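Long-range contacts in MHC class I antigen (PDB 5H5Z), which binds a peptide in complex with beta-2-microglobulin and probably displays it at the cell surface to T cells: residues Y9-S13 against F72-I76; M80-N84 against N133-T139; H90-Y96 against F109-D115. One frame throughout, in Å; residues are numbered along the deposited sequence.

Interaction 1 of 3, residues Y9-S13 against F72-I76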
loop_
_atom_site.group_PDB
_atom_site.type_symbol
_atom_site.label_atom_id
_atom_site.label_comp_id
_atom_site.label_asym_id
_atom_site.label_seq_id
_atom_site.Cartn_x
_atom_site.Cartn_y
_atom_site.Cartn_z
ATOM N N TYR A 9 -8.194 -6.590 -8.044
ATOM C CA TYR A 9 -8.418 -8.035 -8.095
ATOM C C TYR A 9 -7.120 -8.744 -8.469
ATOM O O TYR A 9 -6.445 -8.339 -9.422
ATOM C CB TYR A 9 -9.439 -8.413 -9.167
ATOM C CG TYR A 9 -10.850 -7.854 -9.047
ATOM C CD1 TYR A 9 -11.292 -7.186 -7.897
ATOM C CD2 TYR A 9 -11.750 -8.021 -10.098
ATOM C CE1 TYR A 9 -12.588 -6.689 -7.814
ATOM C CE2 TYR A 9 -13.050 -7.539 -10.020
ATOM C CZ TYR A 9 -13.459 -6.873 -8.882
ATOM O OH TYR A 9 -14.744 -6.392 -8.830
ATOM N N THR A 10 -6.790 -9.814 -7.748
ATOM C CA THR A 10 -5.640 -10.659 -8.103
ATOM C C THR A 10 -6.054 -12.103 -8.371
ATOM O O THR A 10 -6.589 -12.780 -7.492
ATOM C CB THR A 10 -4.549 -10.654 -7.014
ATOM O OG1 THR A 10 -4.155 -9.305 -6.727
ATOM C CG2 THR A 10 -3.319 -11.461 -7.469
ATOM N N GLY A 11 -5.763 -12.573 -9.575
ATOM C CA GLY A 11 -6.006 -13.952 -9.937
ATOM C C GLY A 11 -4.691 -14.686 -10.150
ATOM O O GLY A 11 -3.793 -14.184 -10.811
ATOM N N VAL A 12 -4.578 -15.856 -9.544
ATOM C CA VAL A 12 -3.388 -16.680 -9.681
ATOM C C VAL A 12 -3.735 -18.087 -10.150
ATOM O O VAL A 12 -4.619 -18.722 -9.607
ATOM C CB VAL A 12 -2.637 -16.784 -8.349
ATOM C CG1 VAL A 12 -1.350 -17.569 -8.522
ATOM C CG2 VAL A 12 -2.357 -15.397 -7.801
ATOM N N SER A 13 -3.006 -18.582 -11.137
ATOM C CA SER A 13 -3.208 -19.944 -11.587
ATOM C C SER A 13 -2.031 -20.792 -11.136
ATOM O O SER A 13 -0.888 -20.426 -11.361
ATOM C CB SER A 13 -3.328 -19.989 -13.106
ATOM O OG SER A 13 -2.140 -19.514 -13.712
ATOM N N PHE A 72 -12.384 -14.611 -13.919
ATOM C CA PHE A 72 -10.923 -14.588 -13.807
ATOM C C PHE A 72 -10.270 -15.928 -14.122
ATOM O O PHE A 72 -9.216 -15.965 -14.771
ATOM C CB PHE A 72 -10.484 -14.087 -12.428
ATOM C CG PHE A 72 -10.087 -12.641 -12.411
ATOM C CD1 PHE A 72 -10.902 -11.668 -12.988
ATOM C CD2 PHE A 72 -8.894 -12.244 -11.804
ATOM C CE1 PHE A 72 -10.527 -10.332 -12.973
ATOM C CE2 PHE A 72 -8.519 -10.908 -11.781
ATOM C CZ PHE A 72 -9.332 -9.956 -12.371
ATOM N N LYS A 73 -10.891 -17.017 -13.665
ATOM C CA LYS A 73 -10.437 -18.374 -13.993
ATOM C C LYS A 73 -10.419 -18.587 -15.504
ATOM O O LYS A 73 -9.445 -19.093 -16.061
ATOM C CB LYS A 73 -11.349 -19.424 -13.355
ATOM C CG LYS A 73 -11.010 -19.814 -11.925
ATOM C CD LYS A 73 -12.080 -20.735 -11.341
ATOM C CE LYS A 73 -12.061 -22.132 -11.946
ATOM N NZ LYS A 73 -10.891 -22.935 -11.492
ATOM N N ASP A 74 -11.510 -18.187 -16.154
ATOM C CA ASP A 74 -11.680 -18.374 -17.595
ATOM C C ASP A 74 -10.698 -17.500 -18.372
ATOM O O ASP A 74 -10.102 -17.941 -19.363
ATOM C CB ASP A 74 -13.115 -18.025 -18.005
ATOM C CG ASP A 74 -14.156 -18.965 -17.399
ATOM O OD1 ASP A 74 -13.784 -19.992 -16.788
ATOM O OD2 ASP A 74 -15.361 -18.671 -17.539
ATOM N N SER A 75 -10.536 -16.264 -17.900
ATOM C CA SER A 75 -9.682 -15.273 -18.544
ATOM C C SER A 75 -8.207 -15.667 -18.527
ATOM O O SER A 75 -7.552 -15.643 -19.567
ATOM C CB SER A 75 -9.868 -13.896 -17.900
ATOM O OG SER A 75 -11.148 -13.366 -18.206
ATOM N N ILE A 76 -7.693 -16.041 -17.355
ATOM C CA ILE A 76 -6.277 -16.409 -17.226
ATOM C C ILE A 76 -5.934 -17.639 -18.079
ATOM O O ILE A 76 -4.841 -17.724 -18.634
ATOM C CB ILE A 76 -5.823 -16.564 -15.750
ATOM C CG1 ILE A 76 -4.291 -16.520 -15.646
ATOM C CG2 ILE A 76 -6.404 -17.822 -15.110
ATOM C CD1 ILE A 76 -3.767 -16.275 -14.245
#
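Phe72 of helix 55-82 reaches down onto strand 3-13 and packs against Tyr9 and Gly11. This is the tight half of the contact. Phe72 CZ lies 3.6 Å from Tyr9 CB, where the tyrosine side chain leaves the strand. The two rings form an offset edge-to-face pair. The edge of Tyr9, led by CD2, turns toward the face of Phe72, with planes at 68° and ring centroids 5.8 Å apart. At Gly11 the approach is different, because the backbone meets the Phe72 ring edge near its plane. Phe72 CD2 is 3.8 Å from Gly11 CA. Having no side chain, Gly11 lets the ring rest directly on the strand.

The other half is thinner. Ile76, one helical turn on, stretches out with CG1 anti to its backbone N (chi1 -163°), and this carries CD1 to the end of the strand. There Ile76 CD1 lies 3.7 Å from Ser13 OG and 4.0 Å from Gly11 O. Ser13 is partly exposed, and its hydroxyl makes a weak hydrogen bond to His90 O. Exposed Lys73 turns its NZ to a salt bridge with Glu20.

The contact seats one groove helix of the class I peptide-binding domain on its sheet; the axes of 9-13 and 72-76 come within 8.8 Å. Phe21 and Trp92 add further edge-to-face pairs to Phe72. The peptide packs on Tyr9 and Ser75, while beta-2-microglobulin packs on Thr10 and Val12, whose side chains leave the strand away from the helix. Helix and strand are joined here without any hydrogen bond between the two segments. Their hold therefore rests on ring shape and close apolar packing, and the Tyr9 hydroxyl bonds Tyr96 instead of anything on the helix segment.

Interaction 2 of 3, residues M80-N84 against N133-T139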
loop_
_atom_site.group_PDB
_atom_site.type_symbol
_atom_site.label_atom_id
_atom_site.label_comp_id
_atom_site.label_asym_id
_atom_site.label_seq_id
_atom_site.Cartn_x
_atom_site.Cartn_y
_atom_site.Cartn_z
ATOM N N MET A 80 -2.860 -17.253 -21.010
ATOM C CA MET A 80 -1.715 -18.180 -20.891
ATOM C C MET A 80 -1.467 -18.937 -22.192
ATOM O O MET A 80 -0.319 -19.071 -22.644
ATOM C CB MET A 80 -1.919 -19.186 -19.743
ATOM C CG MET A 80 -1.990 -18.582 -18.346
ATOM S SD MET A 80 -1.984 -19.797 -17.004
ATOM C CE MET A 80 -3.565 -20.613 -17.227
ATOM N N GLU A 81 -2.553 -19.422 -22.789
ATOM C CA GLU A 81 -2.505 -20.144 -24.055
ATOM C C GLU A 81 -1.974 -19.261 -25.183
ATOM O O GLU A 81 -1.241 -19.731 -26.050
ATOM C CB GLU A 81 -3.889 -20.696 -24.408
ATOM C CG GLU A 81 -4.312 -21.886 -23.554
ATOM C CD GLU A 81 -5.817 -22.113 -23.536
ATOM O OE1 GLU A 81 -6.575 -21.260 -24.050
ATOM O OE2 GLU A 81 -6.247 -23.153 -22.994
ATOM N N ARG A 82 -2.332 -17.979 -25.150
ATOM C CA ARG A 82 -1.902 -17.030 -26.175
ATOM C C ARG A 82 -0.413 -16.689 -26.095
ATOM O O ARG A 82 0.216 -16.394 -27.118
ATOM C CB ARG A 82 -2.795 -15.783 -26.166
ATOM C CG ARG A 82 -3.984 -15.943 -27.103
ATOM C CD ARG A 82 -5.301 -15.454 -26.519
ATOM N NE ARG A 82 -5.415 -14.002 -26.519
ATOM C CZ ARG A 82 -6.565 -13.332 -26.429
ATOM N NH1 ARG A 82 -6.560 -12.007 -26.418
ATOM N NH2 ARG A 82 -7.725 -13.972 -26.363
ATOM N N PHE A 83 0.155 -16.765 -24.893
ATOM C CA PHE A 83 1.602 -16.616 -24.715
ATOM C C PHE A 83 2.346 -17.951 -24.794
ATOM O O PHE A 83 3.564 -17.999 -24.593
ATOM C CB PHE A 83 1.923 -15.909 -23.397
ATOM C CG PHE A 83 1.717 -14.424 -23.440
ATOM C CD1 PHE A 83 2.754 -13.575 -23.822
ATOM C CD2 PHE A 83 0.489 -13.868 -23.095
ATOM C CE1 PHE A 83 2.567 -12.200 -23.859
ATOM C CE2 PHE A 83 0.297 -12.494 -23.129
ATOM C CZ PHE A 83 1.335 -11.659 -23.513
ATOM N N ASN A 84 1.606 -19.020 -25.096
ATOM C CA ASN A 84 2.145 -20.384 -25.176
ATOM C C ASN A 84 2.758 -20.849 -23.856
ATOM O O ASN A 84 3.866 -21.390 -23.823
ATOM C CB ASN A 84 3.149 -20.520 -26.330
ATOM C CG ASN A 84 2.560 -20.113 -27.668
ATOM O OD1 ASN A 84 1.417 -20.448 -27.986
ATOM N ND2 ASN A 84 3.343 -19.391 -28.462
ATOM N N ASN A 133 -0.082 -5.387 -26.229
ATOM C CA ASN A 133 0.650 -6.352 -27.047
ATOM C C ASN A 133 -0.288 -7.045 -28.040
ATOM O O ASN A 133 -1.509 -6.923 -27.915
ATOM C CB ASN A 133 1.365 -7.372 -26.150
ATOM C CG ASN A 133 0.453 -7.971 -25.096
ATOM O OD1 ASN A 133 -0.580 -8.561 -25.410
ATOM N ND2 ASN A 133 0.838 -7.829 -23.835
ATOM N N PRO A 134 0.272 -7.767 -29.035
ATOM C CA PRO A 134 -0.572 -8.490 -29.993
ATOM C C PRO A 134 -1.561 -9.458 -29.336
ATOM O O PRO A 134 -2.685 -9.601 -29.818
ATOM C CB PRO A 134 0.444 -9.266 -30.836
ATOM C CG PRO A 134 1.671 -8.429 -30.787
ATOM C CD PRO A 134 1.705 -7.873 -29.394
ATOM N N GLN A 135 -1.142 -10.101 -28.245
ATOM C CA GLN A 135 -1.989 -11.044 -27.508
ATOM C C GLN A 135 -3.253 -10.377 -26.979
ATOM O O GLN A 135 -4.300 -11.017 -26.871
ATOM C CB GLN A 135 -1.223 -11.680 -26.341
ATOM C CG GLN A 135 -0.109 -12.637 -26.741
ATOM C CD GLN A 135 1.210 -11.938 -27.045
ATOM O OE1 GLN A 135 1.302 -10.707 -27.054
ATOM N NE2 GLN A 135 2.242 -12.733 -27.299
ATOM N N ALA A 136 -3.156 -9.090 -26.653
ATOM C CA ALA A 136 -4.298 -8.343 -26.128
ATOM C C ALA A 136 -5.268 -7.854 -27.203
ATOM O O ALA A 136 -6.414 -7.518 -26.899
ATOM C CB ALA A 136 -3.822 -7.179 -25.269
ATOM N N VAL A 137 -4.813 -7.819 -28.455
ATOM C CA VAL A 137 -5.616 -7.258 -29.557
ATOM C C VAL A 137 -6.911 -8.044 -29.813
ATOM O O VAL A 137 -7.957 -7.450 -30.093
ATOM C CB VAL A 137 -4.781 -7.100 -30.853
ATOM C CG1 VAL A 137 -5.623 -6.539 -31.991
ATOM C CG2 VAL A 137 -3.586 -6.192 -30.602
ATOM N N ILE A 138 -6.843 -9.369 -29.705
ATOM C CA ILE A 138 -8.044 -10.208 -29.826
ATOM C C ILE A 138 -9.098 -9.800 -28.791
ATOM O O ILE A 138 -10.287 -9.704 -29.110
ATOM C CB ILE A 138 -7.710 -11.709 -29.703
ATOM C CG1 ILE A 138 -6.814 -12.147 -30.868
ATOM C CG2 ILE A 138 -8.982 -12.551 -29.656
ATOM C CD1 ILE A 138 -6.130 -13.478 -30.653
ATOM N N THR A 139 -8.653 -9.546 -27.563
ATOM C CA THR A 139 -9.529 -9.084 -26.475
ATOM C C THR A 139 -10.115 -7.702 -26.781
ATOM O O THR A 139 -11.316 -7.476 -26.601
ATOM C CB THR A 139 -8.786 -9.091 -25.123
ATOM O OG1 THR A 139 -8.464 -10.442 -24.771
ATOM C CG2 THR A 139 -9.633 -8.461 -24.003
#
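Arg82 and Gln135 mark the nearest backbone approach, with CA atoms 6.1 Å apart. Arg82 is in the last turn of helix 55-82. The chain then leaves the helix at Asn84 with positive phi, in a Schellman motif. On the other side Asn133 is the N-cap of helix 134-145, and its OD1 accepts a weak capping bond from Ala136 N. The end of one helix thus faces the start of another.

Arg82 spans the gap with a chain bent at chi2 and chi3. It sits as a knob among Gln135, Ala136, Ile138 and Thr139. Arg82 NH1 donates to Gln135 O almost in the guanidinium plane and close to straight (164°), although the modelled 2.5 Å is unusually short and its exact value is doubtful. Arg82 NE adds a weak bond of 3.2 Å to the same Gln135 O. Arg82 NH1 also donates to Thr139 OG1 at 3.0 Å, here tilted out of the guanidinium plane. Ile138 covers one face of the group, with CB 3.5 Å from Arg82 NH1.

In the class I fold these helices flank the peptide groove. Arg82 also packs on the peptide backbone, and Thr139 OG1 hydrogen-bonds to that backbone, so the arginine bridges the helices beside a peptide-binding hydroxyl.

The Phe83 ring has Gln135 over one face. The glutamine bends at chi2 (84°), which lays its amide flat over the ring, planes 6° apart. Gln135 CG sits 3.7 Å from the Phe83 ring centroid in a CH-pi contact. Asn133 ND2 comes to the ring edge, 3.9 Å from Phe83 CZ. Tyr114 of the sheet also meets the Phe83 ring.

Interaction 3 of 3, residues H90-Y96 against F109-D115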
loop_
_atom_site.group_PDB
_atom_site.type_symbol
_atom_site.label_atom_id
_atom_site.label_comp_id
_atom_site.label_asym_id
_atom_site.label_seq_id
_atom_site.Cartn_x
_atom_site.Cartn_y
_atom_site.Cartn_z
ATOM N N HIS A 90 1.005 -18.246 -13.121
ATOM C CA HIS A 90 0.753 -16.996 -13.826
ATOM C C HIS A 90 -0.306 -16.177 -13.099
ATOM O O HIS A 90 -1.072 -16.716 -12.296
ATOM C CB HIS A 90 0.383 -17.259 -15.288
ATOM C CG HIS A 90 1.471 -17.935 -16.065
ATOM N ND1 HIS A 90 2.557 -17.253 -16.572
ATOM C CD2 HIS A 90 1.657 -19.235 -16.394
ATOM C CE1 HIS A 90 3.358 -18.102 -17.191
ATOM N NE2 HIS A 90 2.834 -19.312 -17.099
ATOM N N THR A 91 -0.321 -14.874 -13.365
ATOM C CA THR A 91 -1.207 -13.952 -12.657
ATOM C C THR A 91 -2.023 -13.106 -13.623
ATOM O O THR A 91 -1.562 -12.763 -14.718
ATOM C CB THR A 91 -0.436 -12.994 -11.722
ATOM O OG1 THR A 91 0.239 -12.002 -12.503
ATOM C CG2 THR A 91 0.582 -13.737 -10.868
ATOM N N TRP A 92 -3.233 -12.766 -13.186
ATOM C CA TRP A 92 -4.138 -11.913 -13.923
ATOM C C TRP A 92 -4.661 -10.882 -12.933
ATOM O O TRP A 92 -5.147 -11.231 -11.853
ATOM C CB TRP A 92 -5.280 -12.756 -14.513
ATOM C CG TRP A 92 -6.330 -11.988 -15.276
ATOM C CD1 TRP A 92 -7.651 -11.848 -14.941
ATOM C CD2 TRP A 92 -6.149 -11.268 -16.501
ATOM N NE1 TRP A 92 -8.304 -11.089 -15.885
ATOM C CE2 TRP A 92 -7.405 -10.722 -16.855
ATOM C CE3 TRP A 92 -5.047 -11.047 -17.347
ATOM C CZ2 TRP A 92 -7.591 -9.950 -18.007
ATOM C CZ3 TRP A 92 -5.229 -10.280 -18.493
ATOM C CH2 TRP A 92 -6.497 -9.737 -18.809
ATOM N N GLN A 93 -4.533 -9.612 -13.299
ATOM C CA GLN A 93 -4.894 -8.515 -12.405
ATOM C C GLN A 93 -5.853 -7.531 -13.053
ATOM O O GLN A 93 -5.799 -7.289 -14.258
ATOM C CB GLN A 93 -3.646 -7.752 -11.965
ATOM C CG GLN A 93 -2.798 -8.439 -10.914
ATOM C CD GLN A 93 -1.408 -7.829 -10.832
ATOM O OE1 GLN A 93 -0.601 -7.975 -11.748
ATOM N NE2 GLN A 93 -1.131 -7.130 -9.742
ATOM N N ASN A 94 -6.714 -6.951 -12.224
ATOM C CA ASN A 94 -7.611 -5.887 -12.633
ATOM C C ASN A 94 -7.595 -4.834 -11.531
ATOM O O ASN A 94 -7.709 -5.160 -10.346
ATOM C CB ASN A 94 -9.021 -6.460 -12.838
ATOM C CG ASN A 94 -10.052 -5.424 -13.285
ATOM O OD1 ASN A 94 -9.750 -4.449 -13.984
ATOM N ND2 ASN A 94 -11.297 -5.672 -12.920
ATOM N N MET A 95 -7.400 -3.580 -11.917
ATOM C CA MET A 95 -7.661 -2.472 -11.007
ATOM C C MET A 95 -8.578 -1.470 -11.695
ATOM O O MET A 95 -8.420 -1.169 -12.881
ATOM C CB MET A 95 -6.366 -1.808 -10.517
ATOM C CG MET A 95 -5.531 -1.160 -11.609
ATOM S SD MET A 95 -3.910 -0.639 -11.031
ATOM C CE MET A 95 -4.367 0.525 -9.745
ATOM N N TYR A 96 -9.559 -0.974 -10.956
ATOM C CA TYR A 96 -10.437 0.041 -11.488
ATOM C C TYR A 96 -10.908 0.906 -10.348
ATOM O O TYR A 96 -10.852 0.498 -9.187
ATOM C CB TYR A 96 -11.628 -0.576 -12.240
ATOM C CG TYR A 96 -12.560 -1.425 -11.408
ATOM C CD1 TYR A 96 -13.675 -0.860 -10.770
ATOM C CD2 TYR A 96 -12.360 -2.806 -11.289
ATOM C CE1 TYR A 96 -14.543 -1.641 -10.020
ATOM C CE2 TYR A 96 -13.224 -3.593 -10.538
ATOM C CZ TYR A 96 -14.311 -3.005 -9.909
ATOM O OH TYR A 96 -15.168 -3.782 -9.171
ATOM N N PHE A 109 -10.643 5.042 -13.977
ATOM C CA PHE A 109 -9.745 4.188 -14.759
ATOM C C PHE A 109 -10.200 2.733 -14.697
ATOM O O PHE A 109 -10.911 2.338 -13.770
ATOM C CB PHE A 109 -8.305 4.309 -14.237
ATOM C CG PHE A 109 -8.135 3.824 -12.826
ATOM C CD1 PHE A 109 -8.451 4.652 -11.749
ATOM C CD2 PHE A 109 -7.660 2.540 -12.568
ATOM C CE1 PHE A 109 -8.302 4.207 -10.444
ATOM C CE2 PHE A 109 -7.505 2.090 -11.265
ATOM C CZ PHE A 109 -7.825 2.925 -10.202
ATOM N N TYR A 110 -9.778 1.942 -15.682
ATOM C CA TYR A 110 -10.111 0.520 -15.746
ATOM C C TYR A 110 -8.983 -0.173 -16.511
ATOM O O TYR A 110 -8.763 0.107 -17.692
ATOM C CB TYR A 110 -11.464 0.311 -16.449
ATOM C CG TYR A 110 -12.390 -0.666 -15.751
ATOM C CD1 TYR A 110 -12.092 -2.029 -15.690
ATOM C CD2 TYR A 110 -13.588 -0.227 -15.167
ATOM C CE1 TYR A 110 -12.937 -2.920 -15.047
ATOM C CE2 TYR A 110 -14.441 -1.112 -14.528
ATOM C CZ TYR A 110 -14.115 -2.456 -14.473
ATOM O OH TYR A 110 -14.961 -3.337 -13.842
ATOM N N GLN A 111 -8.261 -1.062 -15.829
ATOM C CA GLN A 111 -7.011 -1.630 -16.365
ATOM C C GLN A 111 -6.837 -3.099 -16.003
ATOM O O GLN A 111 -7.250 -3.538 -14.927
ATOM C CB GLN A 111 -5.801 -0.848 -15.835
ATOM C CG GLN A 111 -5.785 0.627 -16.208
ATOM C CD GLN A 111 -4.882 1.458 -15.314
ATOM O OE1 GLN A 111 -4.195 0.935 -14.439
ATOM N NE2 GLN A 111 -4.885 2.764 -15.530
ATOM N N TYR A 112 -6.206 -3.850 -16.903
ATOM C CA TYR A 112 -5.890 -5.258 -16.668
ATOM C C TYR A 112 -4.415 -5.532 -16.971
ATOM O O TYR A 112 -3.829 -4.879 -17.833
ATOM C CB TYR A 112 -6.758 -6.150 -17.555
ATOM C CG TYR A 112 -8.252 -6.107 -17.262
ATOM C CD1 TYR A 112 -9.063 -5.094 -17.788
ATOM C CD2 TYR A 112 -8.857 -7.091 -16.478
ATOM C CE1 TYR A 112 -10.425 -5.065 -17.532
ATOM C CE2 TYR A 112 -10.227 -7.070 -16.224
ATOM C CZ TYR A 112 -11.001 -6.054 -16.748
ATOM O OH TYR A 112 -12.361 -6.031 -16.504
ATOM N N ALA A 113 -3.826 -6.497 -16.264
ATOM C CA ALA A 113 -2.440 -6.917 -16.512
ATOM C C ALA A 113 -2.309 -8.422 -16.444
ATOM O O ALA A 113 -2.987 -9.081 -15.647
ATOM C CB ALA A 113 -1.483 -6.279 -15.510
ATOM N N TYR A 114 -1.429 -8.953 -17.289
ATOM C CA TYR A 114 -1.060 -10.354 -17.248
ATOM C C TYR A 114 0.400 -10.467 -16.835
ATOM O O TYR A 114 1.264 -9.777 -17.387
ATOM C CB TYR A 114 -1.281 -11.012 -18.611
ATOM C CG TYR A 114 -0.809 -12.447 -18.665
ATOM C CD1 TYR A 114 -1.444 -13.434 -17.913
ATOM C CD2 TYR A 114 0.279 -12.818 -19.459
ATOM C CE1 TYR A 114 -1.024 -14.750 -17.952
ATOM C CE2 TYR A 114 0.709 -14.134 -19.506
ATOM C CZ TYR A 114 0.056 -15.095 -18.752
ATOM O OH TYR A 114 0.480 -16.401 -18.794
ATOM N N ASP A 115 0.664 -11.341 -15.864
ATOM C CA ASP A 115 1.992 -11.467 -15.236
ATOM C C ASP A 115 2.601 -10.112 -14.865
ATOM O O ASP A 115 3.797 -9.880 -15.047
ATOM C CB ASP A 115 2.945 -12.313 -16.101
ATOM C CG ASP A 115 2.605 -13.793 -16.065
ATOM O OD1 ASP A 115 1.932 -14.237 -15.113
ATOM O OD2 ASP A 115 3.014 -14.526 -16.987
HETATM O O HOH W 1 -0.942 -9.774 -13.679
#
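Tyr96 and Tyr110 lie side by side as an offset stack, with ring centroids 4.5 Å apart and planes at 5°. Tyr96 CB is also 3.5 Å from the Tyr110 ring centroid, a CH-pi contact over its face. Next along the same surface, the Asn94 amide lies flat on Tyr112, its CG 3.4 Å from Tyr112 CE2. Trp92 comes next. Its CZ2 is 3.5 Å from Tyr112 CD2, but these two rings are slid apart and barely overlap.

At the far end His90 meets Asp115. His90 ND1 donates to Asp115 OD2 at 2.8 Å; OD2 lies near the imidazole plane and uses its syn lone pair. Asp115 OD1 accepts from Thr91 N at 2.9 Å, so the carboxylate is held at both oxygens. Its CG is anti to the carbonyl carbon (chi1 -73°), which turns it back toward the neighbouring strand.

The backbone sets these positions. The strands form an antiparallel hairpin, with pairs of backbone bonds at Gln93-Ala113 and Met95-Gln111. On the opposite surface a water oxygen bonds Thr91 OG1 and lies 2.7 Å from Gln93 OE1, which it also bonds. Met95 CG packs there against Phe109 CE2 at 3.8 Å.

Farther out, the aromatic surface is the floor of the class I peptide groove. The Tyr96-Tyr110 stack presents two hydroxyls that bond the peptide, and Tyr96 OH also bonds Tyr9. The other surface faces beta-2-microglobulin, where Gln93 NE2 bonds Trp61 O of that chain. The surfaces thus differ in chemistry, aromatic toward the groove and with polar Gln93 and water toward beta-2-microglobulin. Asp115, just past its strand, is gripped by backbone and imidazole N-H groups, which probably favours its ionised form.

In the fold
The three contacts lie in the peptide-binding domain, on the groove floor and its helices. Interactions 1 and 3 share the sheet, with centres about 9 Å apart. Strands 3-13 and 90-100 are neighbours there, and Gly11 N is 2.7 Å from Trp92 O. Interaction 2 lies farther along helix 55-82, with its centre about 15 Å from that of interaction 1 and about 14 Å from that of interaction 3. Packing of Phe83 CD2 on Tyr114 CE2, 3.6 Å apart, joins interactions 2 and 3. All three contacts reach the peptide; in interaction 1 it is Ser75 OG that hydrogen-bonds to the peptide backbone.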